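Local structure of sensor histidine kinase CitA (1P0Z) at residues Ala39-Met44 and Thr51-Gly56. The protein senses citrate through its periplasmic domain and, as a histidine kinase of a two-component system, probably phosphorylates CitB to switch on the citrate-fermentation genes. Numbering follows the deposited sequence.
Sequences ALIDPM and TYITVG
Ile41 reaches from its helix to the strand and touches both Ile53 and Val55. Its CB points at the strand and splits the side chain in two. The short branch, CG2, lies anti to the backbone N and goes to Ile53. Ile41 CG2 meets Ile53 CG2 at 4.0 Å and Ile53 CB at 4.1 Å, and Ile53 CD1 also closes on it. The longer branch goes to Val55. Ile41 CG1 stands 4.0 Å from Val55 CG2, and Ile41 CD1 at the tip stays beside the same methyl at 4.1 Å. The bend at chi2 (-62°) swings CD1 alongside the Val55 methyl instead of into it.

Ile53 extends the contact toward the next helical turn. The outer chain of Ile53 is straight (chi2 175°), which carries Ile53 CD1 to within 4.2 Å of Met44 C. Met44 CB is slightly farther, at 4.4 Å from Ile53 CD1, and the thioether end leads away from the strand. No hydrogen bond joins the two segments.

The helix and strand run nearly antiparallel, at 161°, with their axes 9.3 Å apart. Ile19 of helix 6-20 touches Ile41, Met44 and Ile53, and Tyr64 packs on Ile41 and Val55. Thr54 points the other way; its OG1 is hydrogen-bonded to a citrate anion, and its side chain touches Arg62 and His65, both citrate-binding residues. The packing thus joins helix 34-47 to one face of the central antiparallel sheet, with the citrate site across that sheet, in the PAS (Cache-family) fold of this periplasmic sensor domain.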
ATOM      1  N   ALA A  39      -4.240   2.333 -14.085  1.00 27.42           N
ATOM      2  CA  ALA A  39      -3.229   2.627 -15.106  1.00 28.60           C
ATOM      3  C   ALA A  39      -1.891   3.049 -14.494  1.00 29.13           C
ATOM      4  O   ALA A  39      -0.813   2.776 -15.058  1.00 29.12           O
ATOM      5  CB  ALA A  39      -3.734   3.724 -16.040  1.00 27.96           C
ATOM      6  N   LEU A  40      -1.956   3.709 -13.338  1.00 27.86           N
ATOM      7  CA  LEU A  40      -0.738   4.154 -12.669  1.00 28.68           C
ATOM      8  C   LEU A  40      -0.063   3.035 -11.870  1.00 28.11           C
ATOM      9  O   LEU A  40       1.163   2.893 -11.890  1.00 27.54           O
ATOM     10  CB  LEU A  40      -1.046   5.310 -11.707  1.00 29.32           C
ATOM     11  CG  LEU A  40      -1.435   6.672 -12.299  1.00 33.40           C
ATOM     12  CD1 LEU A  40      -2.069   7.578 -11.208  1.00 33.96           C
ATOM     13  CD2 LEU A  40      -0.192   7.338 -12.907  1.00 34.13           C
ATOM     14  N   ILE A  41      -0.865   2.239 -11.175  1.00 26.80           N
ATOM     15  CA  ILE A  41      -0.299   1.199 -10.322  1.00 25.19           C
ATOM     16  C   ILE A  41       0.091  -0.096 -11.014  1.00 26.02           C
ATOM     17  O   ILE A  41       1.089  -0.697 -10.670  1.00 24.27           O
ATOM     18  CB  ILE A  41      -1.250   0.873  -9.157  1.00 25.48           C
ATOM     19  CG1 ILE A  41      -1.564   2.152  -8.361  1.00 25.92           C
ATOM     20  CG2 ILE A  41      -0.629  -0.177  -8.272  1.00 24.55           C
ATOM     21  CD1 ILE A  41      -0.377   2.804  -7.710  1.00 25.89           C
ATOM     22  N   ASP A  42      -0.696  -0.531 -12.000  1.00 25.44           N
ATOM     23  CA  ASP A  42      -0.356  -1.788 -12.679  1.00 26.26           C
ATOM     24  C   ASP A  42       1.091  -1.858 -13.157  1.00 26.07           C
ATOM     25  O   ASP A  42       1.751  -2.864 -12.948  1.00 26.31           O
ATOM     26  CB  ASP A  42      -1.255  -2.018 -13.900  1.00 28.29           C
ATOM     27  CG  ASP A  42      -2.594  -2.643 -13.554  1.00 31.07           C
ATOM     28  OD1 ASP A  42      -2.820  -3.095 -12.404  1.00 31.34           O
ATOM     29  OD2 ASP A  42      -3.453  -2.721 -14.476  1.00 32.63           O
ATOM     30  N   PRO A  43       1.574  -0.811 -13.845  1.00 26.38           N
ATOM     31  CA  PRO A  43       2.965  -0.915 -14.305  1.00 25.66           C
ATOM     32  C   PRO A  43       3.944  -0.984 -13.143  1.00 25.50           C
ATOM     33  O   PRO A  43       4.988  -1.620 -13.257  1.00 25.22           O
ATOM     34  CB  PRO A  43       3.180   0.358 -15.137  1.00 26.67           C
ATOM     35  CG  PRO A  43       1.755   0.839 -15.466  1.00 28.23           C
ATOM     36  CD  PRO A  43       0.981   0.481 -14.221  1.00 26.06           C
ATOM     37  N   MET A  44       3.611  -0.324 -12.033  1.00 25.19           N
ATOM     38  CA  MET A  44       4.502  -0.360 -10.876  1.00 25.54           C
ATOM     39  C   MET A  44       4.476  -1.735 -10.213  1.00 24.79           C
ATOM     40  O   MET A  44       5.510  -2.237  -9.728  1.00 22.64           O
ATOM     41  CB  MET A  44       4.119   0.743  -9.883  1.00 26.46           C
ATOM     42  CG  MET A  44       4.082   2.090 -10.564  1.00 30.66           C
ATOM     43  SD  MET A  44       4.075   3.474  -9.458  1.00 32.89           S
ATOM     44  CE  MET A  44       5.841   3.523  -9.050  1.00 33.65           C
ATOM     45  N   THR A  51       4.879  -8.556  -3.895  1.00 18.62           N
ATOM     46  CA  THR A  51       3.778  -9.471  -4.195  1.00 19.19           C
ATOM     47  C   THR A  51       2.534  -8.705  -4.618  1.00 20.42           C
ATOM     48  O   THR A  51       1.794  -9.130  -5.533  1.00 21.05           O
ATOM     49  CB  THR A  51       3.380 -10.297  -2.955  1.00 20.70           C
ATOM     50  OG1 THR A  51       4.525 -10.954  -2.455  1.00 19.97           O
ATOM     51  CG2 THR A  51       2.346 -11.378  -3.327  1.00 21.07           C
ATOM     52  N   TYR A  52       2.296  -7.571  -3.967  1.00 18.56           N
ATOM     53  CA  TYR A  52       1.112  -6.797  -4.261  1.00 18.27           C
ATOM     54  C   TYR A  52       1.249  -5.348  -3.849  1.00 18.19           C
ATOM     55  O   TYR A  52       2.148  -4.979  -3.092  1.00 17.82           O
ATOM     56  CB  TYR A  52      -0.122  -7.393  -3.514  1.00 18.19           C
ATOM     57  CG  TYR A  52      -0.034  -7.345  -1.988  1.00 17.58           C
ATOM     58  CD1 TYR A  52      -0.345  -6.184  -1.281  1.00 18.01           C
ATOM     59  CD2 TYR A  52       0.375  -8.471  -1.261  1.00 19.27           C
ATOM     60  CE1 TYR A  52      -0.242  -6.131   0.116  1.00 17.65           C
ATOM     61  CE2 TYR A  52       0.450  -8.443   0.122  1.00 18.14           C
ATOM     62  CZ  TYR A  52       0.144  -7.249   0.808  1.00 18.85           C
ATOM     63  OH  TYR A  52       0.237  -7.165   2.175  1.00 20.89           O
ATOM     64  N   ILE A  53       0.309  -4.535  -4.339  1.00 17.48           N
ATOM     65  CA  ILE A  53       0.217  -3.146  -3.922  1.00 17.51           C
ATOM     66  C   ILE A  53      -1.280  -2.903  -3.773  1.00 18.58           C
ATOM     67  O   ILE A  53      -2.059  -3.250  -4.669  1.00 19.01           O
ATOM     68  CB  ILE A  53       0.748  -2.152  -4.986  1.00 17.44           C
ATOM     69  CG1 ILE A  53       2.215  -2.450  -5.266  1.00 19.16           C
ATOM     70  CG2 ILE A  53       0.531  -0.712  -4.483  1.00 17.38           C
ATOM     71  CD1 ILE A  53       2.825  -1.592  -6.393  1.00 18.07           C
ATOM     72  N   THR A  54      -1.669  -2.301  -2.653  1.00 17.50           N
ATOM     73  CA  THR A  54      -3.055  -1.961  -2.404  1.00 17.57           C
ATOM     74  C   THR A  54      -3.138  -0.451  -2.202  1.00 18.04           C
ATOM     75  O   THR A  54      -2.247   0.141  -1.563  1.00 17.92           O
ATOM     76  CB  THR A  54      -3.575  -2.634  -1.082  1.00 18.07           C
ATOM     77  OG1 THR A  54      -3.621  -4.058  -1.255  1.00 18.45           O
ATOM     78  CG2 THR A  54      -5.005  -2.111  -0.721  1.00 19.55           C
ATOM     79  N   VAL A  55      -4.187   0.178  -2.751  1.00 17.57           N
ATOM     80  CA  VAL A  55      -4.381   1.609  -2.549  1.00 18.45           C
ATOM     81  C   VAL A  55      -5.773   1.777  -1.935  1.00 18.57           C
ATOM     82  O   VAL A  55      -6.752   1.180  -2.430  1.00 18.49           O
ATOM     83  CB  VAL A  55      -4.348   2.421  -3.869  1.00 18.00           C
ATOM     84  CG1 VAL A  55      -4.608   3.918  -3.534  1.00 20.62           C
ATOM     85  CG2 VAL A  55      -2.973   2.241  -4.573  1.00 20.16           C
ATOM     86  N   GLY A  56      -5.829   2.526  -0.837  1.00 18.37           N
ATOM     87  CA  GLY A  56      -7.125   2.750  -0.206  1.00 19.97           C
ATOM     88  C   GLY A  56      -7.442   4.237  -0.089  1.00 20.20           C
ATOM     89  O   GLY A  56      -6.540   5.084  -0.152  1.00 20.32           O
TER